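PDB 5G5Y: fructooligosaccharide ABC transporter substrate-binding protein FusA from Streptococcus pneumoniae, which binds fructooligosaccharides such as kestose, nystose and inulin, but not sucrose, and serves as the solute-binding subunit of the FusABC-MsmK importer. Local coordinates for residues Lys90-Pro93 against Asn94-Lys97; Phe352-Gln356 against Ala357-Leu361. All coordinates share one frame; numbering follows the deposited sequence.

Contact 1. Residues Lys90-Pro93 against Asn94-Lys97; sequences KYMP and NLKK
M92 and K96 meet through the backbone at the start of a helix. M92 is the N-cap, and P93, N94 and L95 form the first turn after it. Two hydrogen bonds, each from residue i+4 to the carbonyl of residue i, open the new helix. K96 N donates to M92 O at 2.9 Å, and the donor stands nearly in line with the carbonyl (C=O...N angle 161°). K97 N donates to P93 O at 3.0 Å, tilted 34° off the carbonyl plane. P93 suits the first position, where an NH would have no carbonyl of an earlier turn to bond.

The side chains of M92 and L95 lie side by side and point the same way. They touch at their ends, M92 CE to L95 CD2, 4.0 Å. The M92 chain bends at its last torsion (chi3 74°), which sets the methyl beside the leucine branch.

K96 lays its aliphatic part alongside the carbonyl of M92, with CG 3.4 Å from M92 O. Its chain then bends at chi3, and NZ hydrogen-bonds to the backbone O of D89.

The backbone NH groups of N94 and L95 hydrogen-bond to OD2 and OD1 of D327, on helix 319-329. M92 also packs on I326 of that helix, and L95 on F119. The segment is the short joint between helices 85-91 and 93-101, with L95 and K96 both resting on I88 of the first helix.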
# COMPACT_ATOMS: atom_id res chain seq x y z
N LYS A 90 -20.73 -22.92 2.89
CA LYS A 90 -21.92 -23.54 2.27
C LYS A 90 -22.14 -23.09 0.83
O LYS A 90 -22.61 -23.86 0.00
CB LYS A 90 -23.18 -23.19 3.05
CG LYS A 90 -23.41 -23.95 4.32
CD LYS A 90 -24.84 -23.70 4.80
CE LYS A 90 -24.94 -23.59 6.30
NZ LYS A 90 -24.93 -24.93 6.95
N TYR A 91 -21.84 -21.82 0.55
CA TYR A 91 -22.36 -21.19 -0.69
C TYR A 91 -21.34 -20.51 -1.59
O TYR A 91 -21.74 -19.90 -2.60
CB TYR A 91 -23.44 -20.16 -0.34
CG TYR A 91 -24.59 -20.69 0.51
CD1 TYR A 91 -25.34 -21.81 0.10
CD2 TYR A 91 -24.95 -20.05 1.68
CE1 TYR A 91 -26.39 -22.28 0.89
CE2 TYR A 91 -25.98 -20.54 2.48
CZ TYR A 91 -26.69 -21.65 2.07
OH TYR A 91 -27.72 -22.09 2.87
N MET A 92 -20.06 -20.53 -1.21
CA MET A 92 -19.11 -19.64 -1.89
C MET A 92 -17.87 -20.39 -2.43
O MET A 92 -16.75 -20.16 -1.95
CB MET A 92 -18.77 -18.46 -1.01
CG MET A 92 -19.98 -17.69 -0.49
SD MET A 92 -19.46 -16.25 0.49
CE MET A 92 -18.91 -15.14 -0.83
N PRO A 93 -18.08 -21.29 -3.44
CA PRO A 93 -16.95 -22.06 -3.98
C PRO A 93 -15.79 -21.22 -4.59
O PRO A 93 -14.63 -21.66 -4.54
CB PRO A 93 -17.59 -22.97 -5.05
CG PRO A 93 -18.83 -22.23 -5.46
CD PRO A 93 -19.32 -21.54 -4.21
N ASN A 94 -16.09 -20.08 -5.22
CA ASN A 94 -14.99 -19.25 -5.77
C ASN A 94 -14.07 -18.74 -4.64
O ASN A 94 -12.86 -18.85 -4.73
CB ASN A 94 -15.49 -18.06 -6.64
CG ASN A 94 -16.27 -18.50 -7.86
OD1 ASN A 94 -15.96 -19.53 -8.45
ND2 ASN A 94 -17.28 -17.74 -8.25
N LEU A 95 -14.65 -18.20 -3.59
CA LEU A 95 -13.91 -17.71 -2.45
C LEU A 95 -13.24 -18.89 -1.73
O LEU A 95 -12.09 -18.80 -1.34
CB LEU A 95 -14.82 -16.95 -1.51
CG LEU A 95 -14.14 -16.38 -0.25
CD1 LEU A 95 -12.93 -15.52 -0.55
CD2 LEU A 95 -15.16 -15.56 0.50
N LYS A 96 -13.91 -20.03 -1.63
CA LYS A 96 -13.25 -21.20 -1.02
C LYS A 96 -12.00 -21.67 -1.79
O LYS A 96 -11.01 -22.12 -1.18
CB LYS A 96 -14.23 -22.36 -0.87
CG LYS A 96 -15.16 -22.19 0.28
CD LYS A 96 -16.37 -23.13 0.14
CE LYS A 96 -16.05 -24.56 0.49
NZ LYS A 96 -17.24 -25.40 0.09
N LYS A 97 -12.03 -21.57 -3.12
CA LYS A 97 -10.88 -21.92 -3.94
C LYS A 97 -9.67 -20.97 -3.72
O LYS A 97 -8.53 -21.37 -3.68
CB LYS A 97 -11.24 -21.94 -5.42
CG LYS A 97 -10.13 -22.52 -6.29
CD LYS A 97 -10.53 -22.60 -7.75
CE LYS A 97 -9.31 -22.95 -8.60
NZ LYS A 97 -9.78 -23.21 -9.99

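Contact 2. Residues Phe352-Gln356 against Ala357-Leu361; sequences FELDQ and ASNSL
D355 and S360 form the last antiparallel hydrogen-bonded pair of a beta hairpin, strands 352-355 and 360-363. N359 and S360 both face D355, a G1 beta bulge. N359 has positive phi (52°), as the first residue of such a bulge does. D355 N donates to S360 O at 2.8 Å in a nearly straight bond. In return D355 O takes two weak bonds, from N359 N and S360 N.

The close-packed part is at the strand end away from the turn. F352 and L361 are buried, and their side chains cross obliquely. L361 CB lies 3.8 Å from F352 CD1, and L361 CD2 is as close to F352 CB. L354 shares a sheet face with L361, but the two touch more loosely, CD1 to CD2 at 4.1 Å. V336 of helix 332-340 and T395 pack against both F352 and L361.

The turn itself is largely exposed. Here polar bonds replace apolar packing. CG of D355 is anti to the backbone N (chi1 -176°), which carries the carboxylate over the turn. OD1 accepts from a water that also takes the NH of A357. OD2 is gripped twice by S358: the hydroxyl OG donates to its anti lone pair at 2.7 Å, while the backbone N, 3.0 Å away, comes from 36° above the carboxylate plane.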
# COMPACT_ATOMS: atom_id res chain seq x y z
N PHE A 352 -10.23 -2.85 -21.05
CA PHE A 352 -9.85 -4.17 -21.56
C PHE A 352 -10.48 -4.54 -22.93
O PHE A 352 -11.52 -4.01 -23.29
CB PHE A 352 -10.36 -5.22 -20.62
CG PHE A 352 -9.75 -5.17 -19.24
CD1 PHE A 352 -8.44 -5.59 -19.04
CD2 PHE A 352 -10.52 -4.83 -18.14
CE1 PHE A 352 -7.90 -5.61 -17.74
CE2 PHE A 352 -9.98 -4.84 -16.84
CZ PHE A 352 -8.66 -5.26 -16.66
N GLU A 353 -9.84 -5.45 -23.63
CA GLU A 353 -10.52 -6.26 -24.65
C GLU A 353 -10.54 -7.69 -24.16
O GLU A 353 -9.60 -8.15 -23.49
CB GLU A 353 -9.87 -6.16 -26.05
CG GLU A 353 -8.39 -6.51 -26.10
CD GLU A 353 -7.84 -6.81 -27.50
OE1 GLU A 353 -8.51 -6.56 -28.53
OE2 GLU A 353 -6.69 -7.30 -27.56
N LEU A 354 -11.63 -8.39 -24.44
CA LEU A 354 -11.75 -9.78 -24.09
C LEU A 354 -11.38 -10.61 -25.30
O LEU A 354 -11.95 -10.42 -26.38
CB LEU A 354 -13.18 -10.10 -23.67
CG LEU A 354 -13.54 -11.55 -23.36
CD1 LEU A 354 -12.85 -12.01 -22.09
CD2 LEU A 354 -15.07 -11.71 -23.27
N ASP A 355 -10.45 -11.53 -25.12
CA ASP A 355 -10.18 -12.49 -26.16
C ASP A 355 -11.23 -13.60 -26.05
O ASP A 355 -11.26 -14.31 -25.05
CB ASP A 355 -8.80 -13.08 -26.03
CG ASP A 355 -8.49 -14.03 -27.18
OD1 ASP A 355 -8.49 -13.53 -28.33
OD2 ASP A 355 -8.31 -15.27 -26.95
N GLN A 356 -12.08 -13.70 -27.09
CA GLN A 356 -13.21 -14.66 -27.13
C GLN A 356 -12.77 -16.07 -26.86
O GLN A 356 -13.32 -16.72 -25.99
CB GLN A 356 -13.90 -14.65 -28.50
CG GLN A 356 -14.85 -13.49 -28.74
CD GLN A 356 -15.69 -13.68 -30.01
OE1 GLN A 356 -15.47 -14.61 -30.81
NE2 GLN A 356 -16.66 -12.78 -30.20
N ALA A 357 -11.79 -16.52 -27.63
CA ALA A 357 -11.34 -17.91 -27.58
C ALA A 357 -10.75 -18.32 -26.23
O ALA A 357 -11.08 -19.39 -25.72
CB ALA A 357 -10.33 -18.17 -28.67
N SER A 358 -9.83 -17.50 -25.70
CA SER A 358 -9.14 -17.83 -24.45
C SER A 358 -9.90 -17.35 -23.21
O SER A 358 -9.52 -17.71 -22.10
CB SER A 358 -7.73 -17.26 -24.46
OG SER A 358 -7.78 -15.84 -24.41
N ASN A 359 -10.94 -16.54 -23.40
CA ASN A 359 -11.70 -15.93 -22.31
C ASN A 359 -10.74 -15.22 -21.32
O ASN A 359 -10.71 -15.52 -20.14
CB ASN A 359 -12.58 -16.99 -21.63
CG ASN A 359 -13.79 -16.40 -20.93
OD1 ASN A 359 -14.45 -15.50 -21.45
ND2 ASN A 359 -14.08 -16.91 -19.73
N SER A 360 -9.90 -14.35 -21.87
CA SER A 360 -8.93 -13.61 -21.07
C SER A 360 -8.90 -12.17 -21.49
O SER A 360 -9.23 -11.79 -22.64
CB SER A 360 -7.54 -14.23 -21.19
OG SER A 360 -7.04 -14.11 -22.51
N LEU A 361 -8.50 -11.33 -20.54
CA LEU A 361 -8.53 -9.90 -20.67
C LEU A 361 -7.15 -9.35 -20.98
O LEU A 361 -6.15 -9.83 -20.43
CB LEU A 361 -9.06 -9.29 -19.35
CG LEU A 361 -10.52 -9.60 -19.00
CD1 LEU A 361 -10.80 -9.32 -17.53
CD2 LEU A 361 -11.48 -8.81 -19.86
O HOH W 1 -10.25 -15.20 -30.01

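Contacts 1 and 2 lie on separate parts of the chain and do not touch. Their centres are about 24 Å apart and their nearest atoms about 12 Å. The two centres lie about 27 and 29 Å from the centre of the chain. Contact 1 joins two helices, while contact 2 closes a hairpin. Contact 2 lies beside the sugar site, contact 1 does not. The side chain of F352 is about 4 Å from that of W340 and about 8 Å from that of R375, both substrate-binding residues. Contact 1 is more remote: the L95 side chain is about 11 Å from that of K309, another substrate-binding residue, and the K97 side chain about 12 Å from a zinc ion.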